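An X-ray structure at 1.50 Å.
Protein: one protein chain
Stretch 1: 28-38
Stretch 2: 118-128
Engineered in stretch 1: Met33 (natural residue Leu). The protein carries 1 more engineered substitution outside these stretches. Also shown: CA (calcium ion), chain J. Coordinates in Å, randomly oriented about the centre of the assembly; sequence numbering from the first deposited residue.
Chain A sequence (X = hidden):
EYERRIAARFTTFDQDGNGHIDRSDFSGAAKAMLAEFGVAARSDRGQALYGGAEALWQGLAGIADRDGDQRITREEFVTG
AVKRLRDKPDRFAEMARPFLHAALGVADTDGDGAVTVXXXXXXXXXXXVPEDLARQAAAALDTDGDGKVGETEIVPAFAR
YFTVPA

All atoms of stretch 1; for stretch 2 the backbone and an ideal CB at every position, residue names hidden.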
ATOM      1  N   GLY A  28       2.716 -10.846   3.004  1.00  9.84           N
ATOM      2  CA  GLY A  28       1.390 -11.336   3.381  1.00 10.92           C
ATOM      3  C   GLY A  28       0.284 -10.548   2.674  1.00 10.54           C
ATOM      4  O   GLY A  28      -0.757 -11.124   2.284  1.00 12.17           O
ATOM      5  N   ALA A  29       0.515  -9.241   2.507  1.00 11.01           N
ATOM      6  CA  ALA A  29      -0.386  -8.354   1.778  1.00 10.67           C
ATOM      7  C   ALA A  29      -0.446  -8.783   0.311  1.00 10.25           C
ATOM      8  O   ALA A  29      -1.528  -8.868  -0.273  1.00 10.03           O
ATOM      9  CB  ALA A  29       0.043  -6.872   1.922  1.00 11.35           C
ATOM     10  N   ALA A  30       0.712  -9.035  -0.294  1.00  9.75           N
ATOM     11  CA  ALA A  30       0.753  -9.495  -1.658  1.00  9.47           C
ATOM     12  C   ALA A  30       0.012 -10.826  -1.784  1.00  9.07           C
ATOM     13  O   ALA A  30      -0.790 -11.008  -2.710  1.00  8.00           O
ATOM     14  CB  ALA A  30       2.207  -9.623  -2.111  1.00  9.28           C
ATOM     15  N   LYS A  31       0.237 -11.745  -0.839  1.00  8.88           N
ATOM     16  CA  LYS A  31      -0.425 -13.056  -0.877  1.00 10.22           C
ATOM     17  C   LYS A  31      -1.956 -12.868  -0.853  1.00  9.63           C
ATOM     18  O   LYS A  31      -2.696 -13.489  -1.620  1.00 10.55           O
ATOM     19  CB  LYS A  31       0.019 -13.911   0.321  1.00 10.70           C
ATOM     20  CG  LYS A  31      -0.615 -15.274   0.334  1.00 13.42           C
ATOM     21  CD  LYS A  31      -0.140 -16.114   1.505  1.00 17.58           C
ATOM     22  CE  LYS A  31       1.010 -16.998   1.110  1.00 21.60           C
ATOM     23  NZ  LYS A  31       1.040 -18.262   1.929  1.00 25.30           N
ATOM     24  N   ALA A  32      -2.426 -11.979   0.014  1.00 10.00           N
ATOM     25  CA  ALA A  32      -3.871 -11.823   0.205  1.00  9.38           C
ATOM     26  C   ALA A  32      -4.499 -11.191  -1.033  1.00  9.04           C
ATOM     27  O   ALA A  32      -5.611 -11.561  -1.434  1.00 10.98           O
ATOM     28  CB  ALA A  32      -4.170 -11.002   1.471  1.00 10.28           C
ATOM     29  N   MET A  33      -3.791 -10.257  -1.663  1.00  8.38           N
ATOM     30  CA  MET A  33      -4.351  -9.637  -2.863  1.00  7.79           C
ATOM     31  C   MET A  33      -4.409 -10.641  -4.017  1.00  8.69           C
ATOM     32  O   MET A  33      -5.385 -10.686  -4.757  1.00  9.62           O
ATOM     33  CB  MET A  33      -3.550  -8.398  -3.311  1.00  8.78           C
ATOM     34  CG  MET A  33      -4.278  -7.599  -4.355  1.00 10.67           C
ATOM     35  SD  MET A  33      -3.227  -6.441  -5.359  1.00  6.06           S
ATOM     36  CE  MET A  33      -4.565  -5.866  -6.468  1.00  9.06           C
ATOM     37  N   LEU A  34      -3.350 -11.432  -4.178  1.00  8.62           N
ATOM     38  CA  LEU A  34      -3.356 -12.473  -5.195  1.00  8.97           C
ATOM     39  C   LEU A  34      -4.482 -13.476  -4.986  1.00  9.69           C
ATOM     40  O   LEU A  34      -5.117 -13.924  -5.971  1.00 10.45           O
ATOM     41  CB  LEU A  34      -1.996 -13.186  -5.216  1.00  8.98           C
ATOM     42  CG  LEU A  34      -0.855 -12.281  -5.672  1.00  7.94           C
ATOM     43  CD1 LEU A  34       0.486 -13.006  -5.441  1.00  9.38           C
ATOM     44  CD2 LEU A  34      -0.972 -11.828  -7.115  1.00  8.71           C
ATOM     45  N   ALA A  35      -4.718 -13.857  -3.730  1.00  9.94           N
ATOM     46  CA  ALA A  35      -5.799 -14.776  -3.408  1.00 10.91           C
ATOM     47  C   ALA A  35      -7.171 -14.183  -3.739  1.00 10.28           C
ATOM     48  O   ALA A  35      -8.039 -14.886  -4.308  1.00 11.58           O
ATOM     49  CB  ALA A  35      -5.714 -15.187  -1.955  1.00 10.24           C
ATOM     50  N   GLU A  36      -7.353 -12.888  -3.449  1.00 10.54           N
ATOM     51  CA  GLU A  36      -8.619 -12.205  -3.724  1.00 10.26           C
ATOM     52  C   GLU A  36      -8.973 -12.251  -5.220  1.00 10.44           C
ATOM     53  O   GLU A  36     -10.155 -12.432  -5.585  1.00 11.15           O
ATOM     54  CB  GLU A  36      -8.543 -10.749  -3.219  1.00 10.29           C
ATOM     55  CG  GLU A  36      -9.713  -9.836  -3.616  1.00 11.43           C
ATOM     56  CD  GLU A  36     -11.020 -10.275  -3.018  1.00 12.92           C
ATOM     57  OE1 GLU A  36     -11.021 -10.673  -1.834  1.00 17.07           O
ATOM     58  OE2 GLU A  36     -12.048 -10.253  -3.725  1.00 13.27           O
ATOM     59  N   PHE A  37      -7.965 -12.058  -6.067  1.00  9.72           N
ATOM     60  CA  PHE A  37      -8.151 -12.020  -7.523  1.00  9.27           C
ATOM     61  C   PHE A  37      -7.883 -13.358  -8.233  1.00  9.98           C
ATOM     62  O   PHE A  37      -8.021 -13.452  -9.449  1.00 11.46           O
ATOM     63  CB  PHE A  37      -7.316 -10.892  -8.106  1.00  9.09           C
ATOM     64  CG  PHE A  37      -7.889  -9.551  -7.804  1.00  8.83           C
ATOM     65  CD1 PHE A  37      -8.924  -9.041  -8.590  1.00  9.80           C
ATOM     66  CD2 PHE A  37      -7.469  -8.840  -6.680  1.00  9.48           C
ATOM     67  CE1 PHE A  37      -9.484  -7.805  -8.265  1.00  9.84           C
ATOM     68  CE2 PHE A  37      -8.044  -7.613  -6.340  1.00  9.19           C
ATOM     69  CZ  PHE A  37      -9.037  -7.092  -7.131  1.00 10.03           C
ATOM     70  N   GLY A  38      -7.502 -14.382  -7.481  1.00  9.73           N
ATOM     71  CA  GLY A  38      -7.236 -15.690  -8.102  1.00 10.21           C
ATOM     72  C   GLY A  38      -6.068 -15.696  -9.062  1.00 10.98           C
ATOM     73  O   GLY A  38      -6.048 -16.475 -10.053  1.00 12.35           O
ATOM     74  N   UNK A 118     -15.010  -0.916  -8.228  1.00 10.72           N
ATOM     75  CA  UNK A 118     -15.402  -2.092  -7.432  1.00  9.94           C
ATOM     76  C   UNK A 118     -14.187  -2.992  -7.137  1.00  9.73           C
ATOM     77  O   UNK A 118     -14.029  -3.524  -6.047  1.00  9.77           O
ATOM     78  CB  UNK A 118     -16.480  -2.892  -8.166  1.00  9.94           C
ATOM     79  N   UNK A 119     -13.317  -3.156  -8.135  1.00  8.90           N
ATOM     80  CA  UNK A 119     -12.139  -4.005  -7.941  1.00  8.96           C
ATOM     81  C   UNK A 119     -11.051  -3.309  -7.117  1.00  8.55           C
ATOM     82  O   UNK A 119     -10.285  -3.962  -6.411  1.00  7.58           O
ATOM     83  CB  UNK A 119     -11.569  -4.423  -9.298  1.00  8.96           C
ATOM     84  N   UNK A 120     -11.001  -1.977  -7.201  1.00  8.55           N
ATOM     85  CA  UNK A 120     -10.172  -1.200  -6.301  1.00  8.83           C
ATOM     86  C   UNK A 120     -10.595  -1.424  -4.843  1.00  8.94           C
ATOM     87  O   UNK A 120      -9.732  -1.600  -3.971  1.00  9.90           O
ATOM     88  CB  UNK A 120     -10.250   0.285  -6.661  1.00  8.83           C
ATOM     89  N   UNK A 121     -11.899  -1.424  -4.578  1.00  8.77           N
ATOM     90  CA  UNK A 121     -12.391  -1.721  -3.238  1.00  8.19           C
ATOM     91  C   UNK A 121     -11.950  -3.106  -2.744  1.00  8.84           C
ATOM     92  O   UNK A 121     -11.541  -3.265  -1.576  1.00  9.44           O
ATOM     93  CB  UNK A 121     -13.918  -1.626  -3.217  1.00  8.19           C
ATOM     94  N   UNK A 122     -11.999  -4.102  -3.637  1.00  9.70           N
ATOM     95  CA  UNK A 122     -11.546  -5.468  -3.310  1.00  9.95           C
ATOM     96  C   UNK A 122     -10.083  -5.479  -2.922  1.00 10.13           C
ATOM     97  O   UNK A 122      -9.686  -6.161  -1.978  1.00 11.59           O
ATOM     98  CB  UNK A 122     -11.772  -6.412  -4.493  1.00  9.95           C
ATOM     99  N   UNK A 123      -9.278  -4.732  -3.674  1.00  8.82           N
ATOM    100  CA  UNK A 123      -7.860  -4.626  -3.327  1.00  8.90           C
ATOM    101  C   UNK A 123      -7.668  -4.066  -1.925  1.00  8.82           C
ATOM    102  O   UNK A 123      -6.908  -4.617  -1.125  1.00  9.40           O
ATOM    103  CB  UNK A 123      -7.129  -3.746  -4.343  1.00  8.90           C
ATOM    104  N   UNK A 124      -8.370  -2.973  -1.628  1.00  8.36           N
ATOM    105  CA  UNK A 124      -8.281  -2.357  -0.311  1.00  8.37           C
ATOM    106  C   UNK A 124      -8.695  -3.317   0.806  1.00  8.40           C
ATOM    107  O   UNK A 124      -8.052  -3.317   1.863  1.00  8.70           O
ATOM    108  CB  UNK A 124      -9.153  -1.100  -0.265  1.00  8.37           C
ATOM    109  N   UNK A 125      -9.734  -4.127   0.583  1.00  9.38           N
ATOM    110  CA  UNK A 125     -10.122  -5.102   1.613  1.00 10.00           C
ATOM    111  C   UNK A 125      -9.050  -6.176   1.795  1.00  9.71           C
ATOM    112  O   UNK A 125      -8.799  -6.637   2.914  1.00 10.73           O
ATOM    113  CB  UNK A 125     -11.456  -5.756   1.250  1.00 10.00           C
ATOM    114  N   UNK A 126      -8.400  -6.566   0.701  1.00  9.89           N
ATOM    115  CA  UNK A 126      -7.284  -7.518   0.827  1.00  9.83           C
ATOM    116  C   UNK A 126      -6.179  -6.948   1.715  1.00 10.54           C
ATOM    117  O   UNK A 126      -5.501  -7.702   2.423  1.00 11.72           O
ATOM    118  CB  UNK A 126      -6.719  -7.867  -0.551  1.00  9.83           C
ATOM    119  N   UNK A 127      -6.049  -5.625   1.718  1.00 10.42           N
ATOM    120  CA  UNK A 127      -5.054  -4.909   2.548  1.00 11.35           C
ATOM    121  C   UNK A 127      -5.616  -4.507   3.908  1.00 11.31           C
ATOM    122  O   UNK A 127      -5.040  -3.633   4.591  1.00 12.66           O
ATOM    123  CB  UNK A 127      -4.558  -3.660   1.817  1.00 11.35           C
ATOM    124  N   UNK A 128      -6.737  -5.107   4.302  1.00 11.24           N
ATOM    125  CA  UNK A 128      -7.225  -4.925   5.666  1.00 11.75           C
ATOM    126  C   UNK A 128      -8.254  -3.832   5.900  1.00 11.59           C
ATOM    127  O   UNK A 128      -8.687  -3.623   7.032  1.00 13.51           O
ATOM    128  CB  UNK A 128      -6.026  -4.643   6.574  1.00 11.75           C
TER
HETATM  129 CA    CA J 176     -13.873  -7.310  -0.665  1.00 38.07          CA

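Stretch 2 carries the end of a helix, helical through 126, and it crosses the helix of stretch 1 at 140° with the axes 8.9 Å apart at closest approach. Small residues suit the tightest point, as at 126, where the ideal CB is 3.8 Å from Met33 CA.

Position 118 is out of reach of stretch 1, so its geometry leaves the choice wide; it is Ala118.

At 119 the ideal CB points sideways, 4.1 Å from Phe37 CE1. A modest side chain could border the ring, and a polar one could reach along its own helix. The residue is Asp119. Its backbone O meets the edge of the ring, Asp119 O lying 3.4 Å from Phe37 CZ, while its carboxylate serves a partner at 122.

At 120 and 121 the CBs point away, so stretch 1 sets no limit and many helix-compatible residues would suit; they are Thr120 and Ala121.

Position 122 points toward stretch 1, with its ideal CB 3.9 Å from both Phe37 CZ and Glu36 OE2. An aromatic ring beside a carboxylate favours a long, flat cation, although lysine could also answer the charge. The residue is Arg122. Its NE donates to Glu36 OE2 at 2.9 Å in a salt bridge, its NH2 donates to the backbone Glu36 O at 2.9 Å, and its NH1 bridges to Asp119 OD1 at 2.9 Å. The guanidinium also stacks on Phe37, centres 4.2 Å apart and planes at 27°, so its edge bonds while a face packs.

At 123 the ideal CB points sideways, 3.9 Å from the CE of the engineered Met33 and 4.4 Å from Phe37 CE2. These neighbours suit a small apolar group. Ala123 fits, its methyl touching both side chains.

Position 124 is out of reach, so stretch 1 does not choose among side chains; it is Leu124.

At 125 the ideal CB has no close neighbour in stretch 1, but the calcium ion is nearby, so an oxygen-bearing side chain is plausible. Thr125 OG1 binds the ion CA at 2.6 Å; the same OG1 donates to Arg122 O at 2.9 Å.

The CB at 126 points toward stretch 1, only 3.8 Å from Met33 CA and 4.0 Å from Ala32 O. Space against that backbone is tight, favouring alanine or glycine. Ala126 packs its CB 4.3 Å from Glu36 CB.

Position 127 leaves helical geometry. Its CB points sideways, yet a long apolar side chain could reach Ala29 and Met33. Phe127 does so: CD1 lies 4.0 Å from Ala29 CB, and CE1 3.9 Å from Met33 CB.

At 128, phi of 95° and psi of 3° would jam a CB against the preceding carbonyl, which calls for glycine: Gly128.

Stretch 2 (118-128) ADTARALTAFG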
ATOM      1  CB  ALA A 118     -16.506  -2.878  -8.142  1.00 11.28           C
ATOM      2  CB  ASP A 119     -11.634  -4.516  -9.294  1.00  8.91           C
ATOM      3  CG  ASP A 119     -12.574  -5.573  -9.890  1.00  9.37           C
ATOM      4  OD1 ASP A 119     -13.290  -6.240  -9.089  1.00 11.11           O
ATOM      5  OD2 ASP A 119     -12.635  -5.757 -11.137  1.00 10.12           O
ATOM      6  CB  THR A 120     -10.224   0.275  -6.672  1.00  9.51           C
ATOM      7  OG1 THR A 120      -9.716   0.398  -8.004  1.00  9.79           O
ATOM      8  CG2 THR A 120      -9.349   1.118  -5.716  1.00  9.41           C
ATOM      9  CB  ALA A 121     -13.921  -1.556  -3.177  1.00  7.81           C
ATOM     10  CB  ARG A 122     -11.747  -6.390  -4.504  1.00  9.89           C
ATOM     11  CG  ARG A 122     -13.195  -6.721  -4.742  1.00 11.01           C
ATOM     12  CD  ARG A 122     -13.362  -7.485  -6.075  1.00  9.78           C
ATOM     13  NE  ARG A 122     -12.668  -8.776  -6.110  1.00 11.23           N
ATOM     14  CZ  ARG A 122     -12.484  -9.488  -7.218  1.00 12.06           C
ATOM     15  NH1 ARG A 122     -12.911  -9.019  -8.381  1.00 13.55           N
ATOM     16  NH2 ARG A 122     -11.870 -10.659  -7.168  1.00 12.59           N
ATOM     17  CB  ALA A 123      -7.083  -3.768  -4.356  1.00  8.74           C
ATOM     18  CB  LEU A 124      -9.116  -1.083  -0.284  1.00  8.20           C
ATOM     19  CG  LEU A 124      -8.544  -0.005  -1.218  1.00  8.91           C
ATOM     20  CD1 LEU A 124      -9.432   1.234  -1.128  1.00 11.86           C
ATOM     21  CD2 LEU A 124      -7.081   0.332  -0.932  1.00 13.10           C
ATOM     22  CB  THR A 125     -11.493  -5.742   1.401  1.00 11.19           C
ATOM     23  OG1 THR A 125     -11.487  -6.558   0.221  1.00 14.76           O
ATOM     24  CG2 THR A 125     -12.563  -4.677   1.326  1.00 10.19           C
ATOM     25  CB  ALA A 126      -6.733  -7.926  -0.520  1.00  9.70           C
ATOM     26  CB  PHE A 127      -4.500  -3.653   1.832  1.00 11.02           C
ATOM     27  CG  PHE A 127      -3.867  -3.943   0.501  1.00 11.61           C
ATOM     28  CD1 PHE A 127      -3.174  -5.138   0.301  1.00 11.42           C
ATOM     29  CD2 PHE A 127      -3.968  -3.043  -0.548  1.00 13.91           C
ATOM     30  CE1 PHE A 127      -2.590  -5.424  -0.949  1.00 13.70           C
ATOM     31  CE2 PHE A 127      -3.403  -3.319  -1.786  1.00 13.82           C
ATOM     32  CZ  PHE A 127      -2.711  -4.516  -1.979  1.00 14.02           C
TER
HETATM   33  O   HOH W   1     -13.564 -10.088  -0.874  1.00 18.40           O
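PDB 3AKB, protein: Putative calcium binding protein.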